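Local coordinates for protein acyl-CoA dehydrogenase (Bacillus anthracis, PDB 3OWA) that binds FAD and probably catalyses the alpha,beta-dehydrogenation of acyl-CoA thioesters, at residues I286-A291 against E309-M314; P300-P305 against K588-E593; K528-E533 against K582-A587. All coordinates share one frame; numbering follows the deposited sequence.

Contact 1: residues I286-A291 against E309-M314; sequences ISAQYA and EKLANM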
loop_
_atom_site.group_PDB
_atom_site.type_symbol
_atom_site.label_atom_id
_atom_site.label_comp_id
_atom_site.label_asym_id
_atom_site.label_seq_id
_atom_site.Cartn_x
_atom_site.Cartn_y
_atom_site.Cartn_z
ATOM N N ILE A 286 -5.229 -8.389 15.904
ATOM C CA ILE A 286 -5.992 -9.376 15.147
ATOM C C ILE A 286 -5.124 -10.250 14.230
ATOM O O ILE A 286 -5.440 -11.405 14.004
ATOM C CB ILE A 286 -7.210 -8.777 14.418
ATOM C CG1 ILE A 286 -6.766 -7.908 13.251
ATOM C CG2 ILE A 286 -8.050 -7.998 15.414
ATOM C CD1 ILE A 286 -7.947 -7.138 12.616
ATOM N N SER A 287 -3.999 -9.712 13.773
ATOM C CA SER A 287 -3.068 -10.466 12.986
ATOM C C SER A 287 -2.340 -11.489 13.836
ATOM O O SER A 287 -2.093 -12.591 13.366
ATOM C CB SER A 287 -2.053 -9.537 12.288
ATOM O OG SER A 287 -2.755 -8.619 11.478
ATOM N N ALA A 288 -2.001 -11.132 15.071
ATOM C CA ALA A 288 -1.281 -12.045 15.949
ATOM C C ALA A 288 -2.230 -13.145 16.367
ATOM O O ALA A 288 -1.845 -14.317 16.376
ATOM C CB ALA A 288 -0.749 -11.307 17.170
ATOM N N GLN A 289 -3.472 -12.797 16.679
ATOM C CA GLN A 289 -4.459 -13.829 17.030
ATOM C C GLN A 289 -4.697 -14.765 15.840
ATOM O O GLN A 289 -4.761 -15.972 16.023
ATOM C CB GLN A 289 -5.801 -13.234 17.475
ATOM C CG GLN A 289 -5.741 -12.258 18.612
ATOM C CD GLN A 289 -7.106 -11.607 18.913
ATOM O OE1 GLN A 289 -7.888 -11.262 18.008
ATOM N NE2 GLN A 289 -7.386 -11.438 20.194
ATOM N N TYR A 290 -4.821 -14.212 14.633
ATOM C CA TYR A 290 -5.021 -15.039 13.442
ATOM C C TYR A 290 -3.851 -15.984 13.184
ATOM O O TYR A 290 -4.072 -17.161 12.926
ATOM C CB TYR A 290 -5.302 -14.187 12.179
ATOM C CG TYR A 290 -5.747 -15.062 11.057
ATOM C CD1 TYR A 290 -4.855 -15.429 10.031
ATOM C CD2 TYR A 290 -7.057 -15.580 11.029
ATOM C CE1 TYR A 290 -5.248 -16.269 9.020
ATOM C CE2 TYR A 290 -7.472 -16.414 9.998
ATOM C CZ TYR A 290 -6.564 -16.757 8.991
ATOM O OH TYR A 290 -6.950 -17.604 7.975
ATOM N N ALA A 291 -2.622 -15.471 13.276
ATOM C CA ALA A 291 -1.409 -16.269 13.068
ATOM C C ALA A 291 -1.293 -17.466 14.030
ATOM O O ALA A 291 -0.879 -18.543 13.614
ATOM C CB ALA A 291 -0.141 -15.402 13.150
ATOM N N GLU A 309 8.362 -12.073 11.008
ATOM C CA GLU A 309 8.992 -10.855 10.533
ATOM C C GLU A 309 7.939 -9.745 10.246
ATOM O O GLU A 309 8.144 -8.594 10.645
ATOM C CB GLU A 309 9.830 -11.131 9.277
ATOM C CG GLU A 309 10.755 -9.964 8.868
ATOM C CD GLU A 309 11.442 -10.165 7.504
ATOM O OE1 GLU A 309 12.558 -9.611 7.322
ATOM O OE2 GLU A 309 10.891 -10.878 6.618
ATOM N N LYS A 310 6.837 -10.083 9.572
ATOM C CA LYS A 310 5.782 -9.094 9.306
ATOM C C LYS A 310 5.254 -8.524 10.620
ATOM O O LYS A 310 5.143 -7.317 10.769
ATOM C CB LYS A 310 4.622 -9.698 8.503
ATOM C CG LYS A 310 4.977 -10.188 7.118
ATOM C CD LYS A 310 3.743 -10.866 6.524
ATOM C CE LYS A 310 4.056 -11.561 5.193
ATOM N NZ LYS A 310 4.380 -10.526 4.117
ATOM N N LEU A 311 4.945 -9.390 11.590
ATOM C CA LEU A 311 4.468 -8.927 12.891
ATOM C C LEU A 311 5.426 -8.003 13.614
ATOM O O LEU A 311 4.984 -7.016 14.221
ATOM C CB LEU A 311 4.077 -10.087 13.835
ATOM C CG LEU A 311 2.770 -10.849 13.547
ATOM C CD1 LEU A 311 2.612 -12.011 14.482
ATOM C CD2 LEU A 311 1.493 -9.931 13.677
ATOM N N ALA A 312 6.722 -8.310 13.564
ATOM C CA ALA A 312 7.738 -7.477 14.205
ATOM C C ALA A 312 7.889 -6.099 13.547
ATOM O O ALA A 312 8.104 -5.104 14.247
ATOM C CB ALA A 312 9.101 -8.219 14.237
ATOM N N ASN A 313 7.812 -6.040 12.216
ATOM C CA ASN A 313 7.885 -4.775 11.522
ATOM C C ASN A 313 6.678 -3.929 11.897
ATOM O O ASN A 313 6.805 -2.748 12.203
ATOM C CB ASN A 313 7.918 -4.980 9.992
ATOM C CG ASN A 313 9.239 -5.534 9.494
ATOM O OD1 ASN A 313 10.256 -5.415 10.159
ATOM N ND2 ASN A 313 9.220 -6.138 8.285
HETATM N N MSE A 314 5.513 -4.564 11.922
HETATM C CA MSE A 314 4.262 -3.874 12.237
HETATM C C MSE A 314 4.337 -3.284 13.640
HETATM O O MSE A 314 3.994 -2.113 13.833
HETATM C CB MSE A 314 3.081 -4.822 12.147
HETATM C CG MSE A 314 2.789 -5.269 10.691
HETATM SE SE MSE A 314 1.723 -6.907 10.733
HETATM C CE MSE A 314 0.043 -6.171 11.323
#
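L311 reaches from helix 305-336 onto S287 and A288 of helix 257-293. These two helices are neighbours in the helical C-terminal domain of the acyl-CoA dehydrogenase fold and run nearly antiparallel, at 163° between the two short segments. The axes stand 10.8 Å apart, so the backbones keep their distance and longer side chains from 309-314 bridge to the small residues opposite. L311 divides its two methyls between neighbouring targets. CD2 comes up against the CB of S287 at 3.8 Å and lies about as close to the backbone N of A288, while CD1 lies alongside A288 with 4.4 Å to its CB. With CG anti to its carbonyl carbon (chi1 -74°), the leucine points its fork straight across the gap.

One turn further on, the selenomethionine M314 approaches the same serine from another side. Its chain turns about the CG-SE bond (chi3 72°), which swings the terminal methyl CE round toward the S287 side chain. The serine hydroxyl turns back to its own helix, where it is hydrogen-bonded to the carbonyl O of A283; this gives the buried polar group a partner and leaves its contact with M314 purely van der Waals. I382 of helix 358-383 also packs against S287, and I589 and L590 of helix 578-592 cover A288 and L311 respectively. The S287 side chain is about 10 Å from the bound FAD. At the M314 end the contact closes with CE 3.7 Å from S287 OG.

Contact 2: residues P300-P305 against K588-E593; sequences PIARFP and KILEDE. With FAD (flavin-adenine dinucleotide), chain J.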
loop_
_atom_site.group_PDB
_atom_site.type_symbol
_atom_site.label_atom_id
_atom_site.label_comp_id
_atom_site.label_asym_id
_atom_site.label_seq_id
_atom_site.Cartn_x
_atom_site.Cartn_y
_atom_site.Cartn_z
ATOM N N PRO A 300 0.795 -23.792 13.279
ATOM C CA PRO A 300 0.329 -22.401 13.236
ATOM C C PRO A 300 1.267 -21.575 12.359
ATOM O O PRO A 300 2.488 -21.735 12.428
ATOM C CB PRO A 300 0.395 -21.967 14.708
ATOM C CG PRO A 300 0.264 -23.293 15.505
ATOM C CD PRO A 300 0.998 -24.288 14.665
ATOM N N ILE A 301 0.706 -20.716 11.506
ATOM C CA ILE A 301 1.554 -19.951 10.593
ATOM C C ILE A 301 2.372 -19.002 11.417
ATOM O O ILE A 301 3.359 -18.427 10.939
ATOM C CB ILE A 301 0.738 -19.167 9.510
ATOM C CG1 ILE A 301 -0.225 -18.153 10.171
ATOM C CG2 ILE A 301 -0.033 -20.164 8.628
ATOM C CD1 ILE A 301 -1.006 -17.292 9.128
ATOM N N ALA A 302 1.972 -18.855 12.677
ATOM C CA ALA A 302 2.780 -18.135 13.654
ATOM C C ALA A 302 4.236 -18.710 13.757
ATOM O O ALA A 302 5.164 -17.989 14.147
ATOM C CB ALA A 302 2.099 -18.171 15.045
ATOM N N ARG A 303 4.414 -19.983 13.410
ATOM C CA ARG A 303 5.740 -20.637 13.509
ATOM C C ARG A 303 6.642 -20.259 12.332
ATOM O O ARG A 303 7.830 -20.531 12.349
ATOM C CB ARG A 303 5.607 -22.161 13.595
ATOM C CG ARG A 303 4.861 -22.665 14.833
ATOM C CD ARG A 303 5.715 -22.649 16.128
ATOM N NE ARG A 303 5.923 -21.292 16.646
ATOM C CZ ARG A 303 5.021 -20.571 17.312
ATOM N NH1 ARG A 303 3.815 -21.069 17.565
ATOM N NH2 ARG A 303 5.321 -19.332 17.710
ATOM N N PHE A 304 6.071 -19.630 11.309
ATOM C CA PHE A 304 6.878 -19.251 10.141
ATOM C C PHE A 304 7.611 -17.917 10.311
ATOM O O PHE A 304 6.994 -16.906 10.616
ATOM C CB PHE A 304 6.104 -19.321 8.822
ATOM C CG PHE A 304 5.364 -20.622 8.603
ATOM C CD1 PHE A 304 4.068 -20.616 8.117
ATOM C CD2 PHE A 304 5.977 -21.856 8.863
ATOM C CE1 PHE A 304 3.371 -21.814 7.898
ATOM C CE2 PHE A 304 5.291 -23.053 8.653
ATOM C CZ PHE A 304 3.976 -23.029 8.182
ATOM N N PRO A 305 8.954 -17.937 10.147
ATOM C CA PRO A 305 9.720 -16.714 10.281
ATOM C C PRO A 305 9.202 -15.548 9.452
ATOM O O PRO A 305 9.270 -14.425 9.919
ATOM C CB PRO A 305 11.130 -17.138 9.843
ATOM C CG PRO A 305 11.213 -18.592 10.318
ATOM C CD PRO A 305 9.825 -19.132 10.042
ATOM N N LYS A 588 7.127 -12.363 21.592
ATOM C CA LYS A 588 6.344 -11.740 22.665
ATOM C C LYS A 588 4.955 -11.228 22.189
ATOM O O LYS A 588 3.951 -11.303 22.915
ATOM C CB LYS A 588 7.119 -10.599 23.290
ATOM C CG LYS A 588 6.438 -10.090 24.569
ATOM C CD LYS A 588 7.281 -9.113 25.313
ATOM C CE LYS A 588 6.799 -8.996 26.752
ATOM N NZ LYS A 588 7.678 -8.033 27.470
ATOM N N ILE A 589 4.903 -10.718 20.959
ATOM C CA ILE A 589 3.629 -10.321 20.349
ATOM C C ILE A 589 2.697 -11.523 20.256
ATOM O O ILE A 589 1.542 -11.437 20.650
ATOM C CB ILE A 589 3.877 -9.747 18.944
ATOM C CG1 ILE A 589 4.570 -8.398 19.107
ATOM C CG2 ILE A 589 2.525 -9.649 18.135
ATOM C CD1 ILE A 589 5.119 -7.867 17.837
ATOM N N LEU A 590 3.224 -12.649 19.772
ATOM C CA LEU A 590 2.439 -13.869 19.617
ATOM C C LEU A 590 2.077 -14.501 20.962
ATOM O O LEU A 590 1.049 -15.165 21.075
ATOM C CB LEU A 590 3.169 -14.891 18.765
ATOM C CG LEU A 590 3.298 -14.479 17.308
ATOM C CD1 LEU A 590 4.410 -15.302 16.642
ATOM C CD2 LEU A 590 1.929 -14.613 16.595
ATOM N N GLU A 591 2.924 -14.286 21.964
ATOM C CA GLU A 591 2.639 -14.767 23.326
ATOM C C GLU A 591 1.460 -13.998 23.956
ATOM O O GLU A 591 0.542 -14.604 24.501
ATOM C CB GLU A 591 3.896 -14.658 24.190
ATOM C CG GLU A 591 3.660 -14.958 25.651
ATOM C CD GLU A 591 3.397 -16.439 25.913
ATOM O OE1 GLU A 591 4.381 -17.221 25.943
ATOM O OE2 GLU A 591 2.212 -16.819 26.101
ATOM N N ASP A 592 1.492 -12.668 23.859
ATOM C CA ASP A 592 0.431 -11.798 24.398
ATOM C C ASP A 592 -0.783 -11.678 23.473
ATOM O O ASP A 592 -1.840 -11.239 23.899
ATOM C CB ASP A 592 0.992 -10.399 24.723
ATOM C CG ASP A 592 2.144 -10.440 25.757
ATOM O OD1 ASP A 592 2.251 -11.430 26.528
ATOM O OD2 ASP A 592 2.958 -9.479 25.790
ATOM N N GLU A 593 -0.620 -12.062 22.208
ATOM C CA GLU A 593 -1.656 -11.860 21.147
ATOM C C GLU A 593 -2.179 -10.430 21.072
ATOM O O GLU A 593 -3.390 -10.195 20.931
ATOM C CB GLU A 593 -2.823 -12.849 21.274
ATOM C CG GLU A 593 -2.453 -14.287 20.970
ATOM C CD GLU A 593 -3.656 -15.212 20.981
ATOM O OE1 GLU A 593 -3.694 -16.125 20.133
ATOM O OE2 GLU A 593 -4.560 -15.027 21.833
HETATM P PA FAD J . -2.908 -19.236 3.776
HETATM O O1A FAD J . -3.531 -19.567 5.122
HETATM O O2A FAD J . -2.449 -20.423 3.014
HETATM O O5B FAD J . -1.740 -18.200 4.064
HETATM C C5B FAD J . -1.840 -17.275 5.110
HETATM C C4B FAD J . -0.545 -16.502 5.226
HETATM O O4B FAD J . 0.488 -17.387 5.644
HETATM C C3B FAD J . -0.115 -15.889 3.890
HETATM O O3B FAD J . 0.564 -14.693 4.156
HETATM C C2B FAD J . 0.921 -16.898 3.405
HETATM O O2B FAD J . 1.866 -16.321 2.547
HETATM C C1B FAD J . 1.558 -17.349 4.721
HETATM N N9A FAD J . 2.185 -18.687 4.612
HETATM C C8A FAD J . 1.571 -19.898 4.367
HETATM N N7A FAD J . 2.510 -20.885 4.375
HETATM C C5A FAD J . 3.707 -20.311 4.637
HETATM C C6A FAD J . 5.002 -20.815 4.748
HETATM N N6A FAD J . 5.272 -22.094 4.451
HETATM N N1A FAD J . 6.031 -19.939 5.026
HETATM C C2A FAD J . 5.799 -18.584 5.180
HETATM N N3A FAD J . 4.511 -18.100 5.078
HETATM C C4A FAD J . 3.500 -18.931 4.792
HETATM N N1 FAD J . -8.382 -21.304 -5.533
HETATM C C2 FAD J . -8.639 -22.198 -6.529
HETATM O O2 FAD J . -8.100 -23.302 -6.473
HETATM N N3 FAD J . -9.502 -21.877 -7.567
HETATM C C4 FAD J . -10.115 -20.648 -7.634
HETATM O O4 FAD J . -10.876 -20.392 -8.576
HETATM C C4X FAD J . -9.839 -19.726 -6.633
HETATM N N5 FAD J . -10.430 -18.473 -6.658
HETATM C C5X FAD J . -10.209 -17.582 -5.632
HETATM C C6 FAD J . -10.878 -16.353 -5.627
HETATM C C7 FAD J . -10.653 -15.471 -4.575
HETATM C C7M FAD J . -11.335 -14.121 -4.564
HETATM C C8 FAD J . -9.791 -15.842 -3.539
HETATM C C8M FAD J . -9.498 -14.938 -2.381
HETATM C C9 FAD J . -9.118 -17.060 -3.548
HETATM C C9A FAD J . -9.346 -17.950 -4.581
HETATM N N10 FAD J . -8.686 -19.171 -4.591
HETATM C C10 FAD J . -8.970 -20.069 -5.584
HETATM C "C1'" FAD J . -7.761 -19.578 -3.477
HETATM C "C2'" FAD J . -6.605 -18.557 -3.339
HETATM O "O2'" FAD J . -5.715 -18.423 -4.464
HETATM C "C3'" FAD J . -5.917 -18.764 -1.978
HETATM O "O3'" FAD J . -6.311 -17.738 -1.095
HETATM C "C4'" FAD J . -4.425 -18.769 -2.121
HETATM O "O4'" FAD J . -4.093 -19.802 -3.033
HETATM C "C5'" FAD J . -3.848 -18.758 -0.425
HETATM O "O5'" FAD J . -4.453 -19.516 0.539
HETATM P P FAD J . -5.078 -19.010 1.946
HETATM O O1P FAD J . -5.921 -17.810 1.567
HETATM O O2P FAD J . -5.862 -20.003 2.708
HETATM O O3P FAD J . -3.899 -18.404 2.814
#
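Apolar packing of one leucine on a short turn makes this contact, where the loop leading from strand 299-300 into helix 305-336 meets the last turn of helix 578-592. L590 does the work from the helix side. Its forked end is sent at A302: CD2 lies 3.9 Å from the alanine CB, while CD1 straddles that methyl and the backbone, 3.7 Å from A302 O. That carbonyl oxygen is hydrogen-bonded to NE2 of Q308, and L590 CD1 touches the same oxygen by van der Waals contact. R303 starts off away from the helix and folds back through bends at chi2 and chi3, bringing NH2 within 4.3 Å of L590 CD1 at an oblique slant; the arginine has two conformers, which makes this approach doubtful.

The turn is a 3-10 segment, 301-303, tightened by bonds from R303 N to P300 O and from F304 N to I301 O, and F304 then serves as N-cap of helix 305-336. In the helical C-terminal domain of an acyl-CoA dehydrogenase this places the turn between L590 and the FAD, because I301 and F304, flanking A302 and R303 in sequence, belong to the cofactor pocket. The F304 ring lays one face over the adenine, offset toward the rim, with CD1 3.5 Å from FAD C6A. I301 meets the ribose instead, its CD1 3.8 Å from FAD O4B. The second subunit completes this neighbourhood: its Q490 packs against F304, and T410, S160 and T154 of that subunit hydrogen-bond the same FAD.

Contact 3: residues K528-E533 against K582-A587; sequences KVLYTE and KREIAA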
loop_
_atom_site.group_PDB
_atom_site.type_symbol
_atom_site.label_atom_id
_atom_site.label_comp_id
_atom_site.label_asym_id
_atom_site.label_seq_id
_atom_site.Cartn_x
_atom_site.Cartn_y
_atom_site.Cartn_z
ATOM N N LYS A 528 10.772 -2.839 24.399
ATOM C CA LYS A 528 11.047 -1.492 23.903
ATOM C C LYS A 528 12.439 -1.348 23.298
ATOM O O LYS A 528 12.602 -0.666 22.291
ATOM C CB LYS A 528 10.877 -0.451 24.997
ATOM C CG LYS A 528 9.470 -0.311 25.497
ATOM C CD LYS A 528 9.413 0.686 26.626
ATOM C CE LYS A 528 8.090 0.538 27.304
ATOM N NZ LYS A 528 8.139 0.992 28.678
ATOM N N VAL A 529 13.445 -1.957 23.938
ATOM C CA VAL A 529 14.818 -1.851 23.449
ATOM C C VAL A 529 14.900 -2.447 22.047
ATOM O O VAL A 529 15.501 -1.851 21.153
ATOM C CB VAL A 529 15.838 -2.536 24.392
ATOM C CG1 VAL A 529 17.191 -2.791 23.687
ATOM C CG2 VAL A 529 16.043 -1.712 25.647
ATOM N N LEU A 530 14.291 -3.618 21.885
ATOM C CA LEU A 530 14.226 -4.325 20.617
ATOM C C LEU A 530 13.536 -3.519 19.507
ATOM O O LEU A 530 14.098 -3.384 18.429
ATOM C CB LEU A 530 13.549 -5.691 20.816
ATOM C CG LEU A 530 14.413 -6.757 21.545
ATOM C CD1 LEU A 530 13.586 -7.997 21.790
ATOM C CD2 LEU A 530 15.707 -7.094 20.800
ATOM N N TYR A 531 12.358 -2.966 19.796
ATOM C CA TYR A 531 11.637 -2.128 18.823
ATOM C C TYR A 531 12.557 -1.005 18.401
ATOM O O TYR A 531 12.667 -0.702 17.228
ATOM C CB TYR A 531 10.383 -1.473 19.430
ATOM C CG TYR A 531 9.206 -2.364 19.766
ATOM C CD1 TYR A 531 8.892 -3.473 18.978
ATOM C CD2 TYR A 531 8.385 -2.068 20.853
ATOM C CE1 TYR A 531 7.793 -4.259 19.263
ATOM C CE2 TYR A 531 7.264 -2.863 21.156
ATOM C CZ TYR A 531 7.001 -3.975 20.365
ATOM O OH TYR A 531 5.930 -4.791 20.635
ATOM N N THR A 532 13.211 -0.396 19.395
ATOM C CA THR A 532 14.077 0.765 19.190
ATOM C C THR A 532 15.295 0.479 18.318
ATOM O O THR A 532 15.572 1.253 17.387
ATOM C CB THR A 532 14.487 1.383 20.549
ATOM O OG1 THR A 532 13.293 1.764 21.231
ATOM C CG2 THR A 532 15.346 2.630 20.360
ATOM N N GLU A 533 16.005 -0.622 18.600
ATOM C CA GLU A 533 17.171 -1.025 17.799
ATOM C C GLU A 533 16.817 -1.263 16.338
ATOM O O GLU A 533 17.490 -0.783 15.415
ATOM C CB GLU A 533 17.783 -2.300 18.382
ATOM C CG GLU A 533 18.564 -2.029 19.662
ATOM C CD GLU A 533 18.929 -3.286 20.426
ATOM O OE1 GLU A 533 18.295 -4.352 20.212
ATOM O OE2 GLU A 533 19.868 -3.205 21.248
ATOM N N LYS A 582 13.968 -9.463 15.371
ATOM C CA LYS A 582 12.574 -9.419 14.914
ATOM C C LYS A 582 11.879 -10.695 15.355
ATOM O O LYS A 582 10.716 -10.673 15.705
ATOM C CB LYS A 582 12.477 -9.202 13.398
ATOM C CG LYS A 582 12.819 -7.784 12.990
ATOM C CD LYS A 582 12.794 -7.595 11.479
ATOM C CE LYS A 582 13.235 -6.177 11.125
ATOM N NZ LYS A 582 12.981 -5.808 9.705
ATOM N N ARG A 583 12.612 -11.808 15.381
ATOM C CA ARG A 583 12.033 -13.068 15.857
ATOM C C ARG A 583 11.743 -12.971 17.334
ATOM O O ARG A 583 10.752 -13.510 17.816
ATOM C CB ARG A 583 12.963 -14.262 15.598
ATOM C CG ARG A 583 13.171 -14.536 14.105
ATOM C CD ARG A 583 14.098 -15.729 13.917
ATOM N NE ARG A 583 14.196 -16.147 12.511
ATOM C CZ ARG A 583 14.706 -17.329 12.153
ATOM N NH1 ARG A 583 15.114 -18.182 13.101
ATOM N NH2 ARG A 583 14.779 -17.675 10.870
ATOM N N GLU A 584 12.616 -12.295 18.060
ATOM C CA GLU A 584 12.387 -12.079 19.486
ATOM C C GLU A 584 11.181 -11.147 19.728
ATOM O O GLU A 584 10.322 -11.436 20.566
ATOM C CB GLU A 584 13.641 -11.514 20.134
ATOM C CG GLU A 584 13.637 -11.641 21.640
ATOM C CD GLU A 584 15.001 -11.347 22.291
ATOM O OE1 GLU A 584 16.032 -11.277 21.572
ATOM O OE2 GLU A 584 15.018 -11.161 23.525
ATOM N N ILE A 585 11.110 -10.042 18.982
ATOM C CA ILE A 585 9.934 -9.153 19.073
ATOM C C ILE A 585 8.651 -9.973 18.858
ATOM O O ILE A 585 7.704 -9.897 19.644
ATOM C CB ILE A 585 10.003 -7.997 18.022
ATOM C CG1 ILE A 585 11.074 -6.972 18.423
ATOM C CG2 ILE A 585 8.614 -7.335 17.843
ATOM C CD1 ILE A 585 11.633 -6.099 17.264
ATOM N N ALA A 586 8.638 -10.763 17.783
ATOM C CA ALA A 586 7.443 -11.514 17.375
ATOM C C ALA A 586 7.023 -12.531 18.418
ATOM O O ALA A 586 5.829 -12.712 18.664
ATOM C CB ALA A 586 7.676 -12.193 16.061
ATOM N N ALA A 587 7.997 -13.192 19.037
ATOM C CA ALA A 587 7.695 -14.175 20.051
ATOM C C ALA A 587 6.791 -13.564 21.111
ATOM O O ALA A 587 5.798 -14.166 21.489
ATOM C CB ALA A 587 9.012 -14.748 20.694
#
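L530 opens onto E584 and I585 of helix 578-592. Earlier in the segment, K528 supplies a carbonyl oxygen that accepts twice, from T532 N and, at 2.7 Å, from T532 OG1; the two donors come at it from opposite faces of the carbonyl plane, the hydroxyl tilted 32° from that plane. L530 is the first residue to cross the gap. Its CB packs 3.7 Å from CG1 of I585, and its CD1 lies against the aliphatic part of E584, 3.6 Å from CG. The two side chains cross at about a right angle, the extended glutamate lying across the leucine's end.

Y531 begins by pointing away from 582-587, yet its ring swings back alongside I585. The isoleucine meets it at the edge, near the ring plane, with CG2 3.5 Å from CE1. The two branches of I585 part at CB, CG2 on the far side from the backbone N and CG1 beside it: one serves the tyrosine edge, the other the leucine. The phenol OH is held elsewhere, by hydrogen bonds involving T596 O and the side chain of Q527, which ties the ring to the C-terminal tail.

The helix segments cross at 138° with axes 9.7 Å apart, an oblique, antiparallel-leaning packing among the C-terminal helices of the acyl-CoA dehydrogenase chain. Y319 of helix 305-336 meets the Y531 ring with the planes at about 35°, helix 490-520 packs on V529 and T532, and A312 of helix 305-336 lies against K582, so helices 526-554, 578-592 and 305-336 all pack against one another.

How the contacts relate
Contacts 1 and 2 lie about 7 Å apart between centres, and contact 3 about 13 Å from each, all on one side of the chain's centre. Helix 578-592 ties them together: it carries one segment each of contacts 2 and 3, and I589 and L590 also pack on L311 of contact 1. Along the chain, contacts 1 and 2 interleave, contact 3 follows contact 1, and both its segments fall between those of contact 2. A probable hydrogen bond from A302 N to A291 O joins contacts 1 and 2; another, K582 NZ to N313 OD1, joins 1 and 3. Helix 578-592, near the chain's end, thus packs behind the turn that carries FAD-pocket residues I301 and F304.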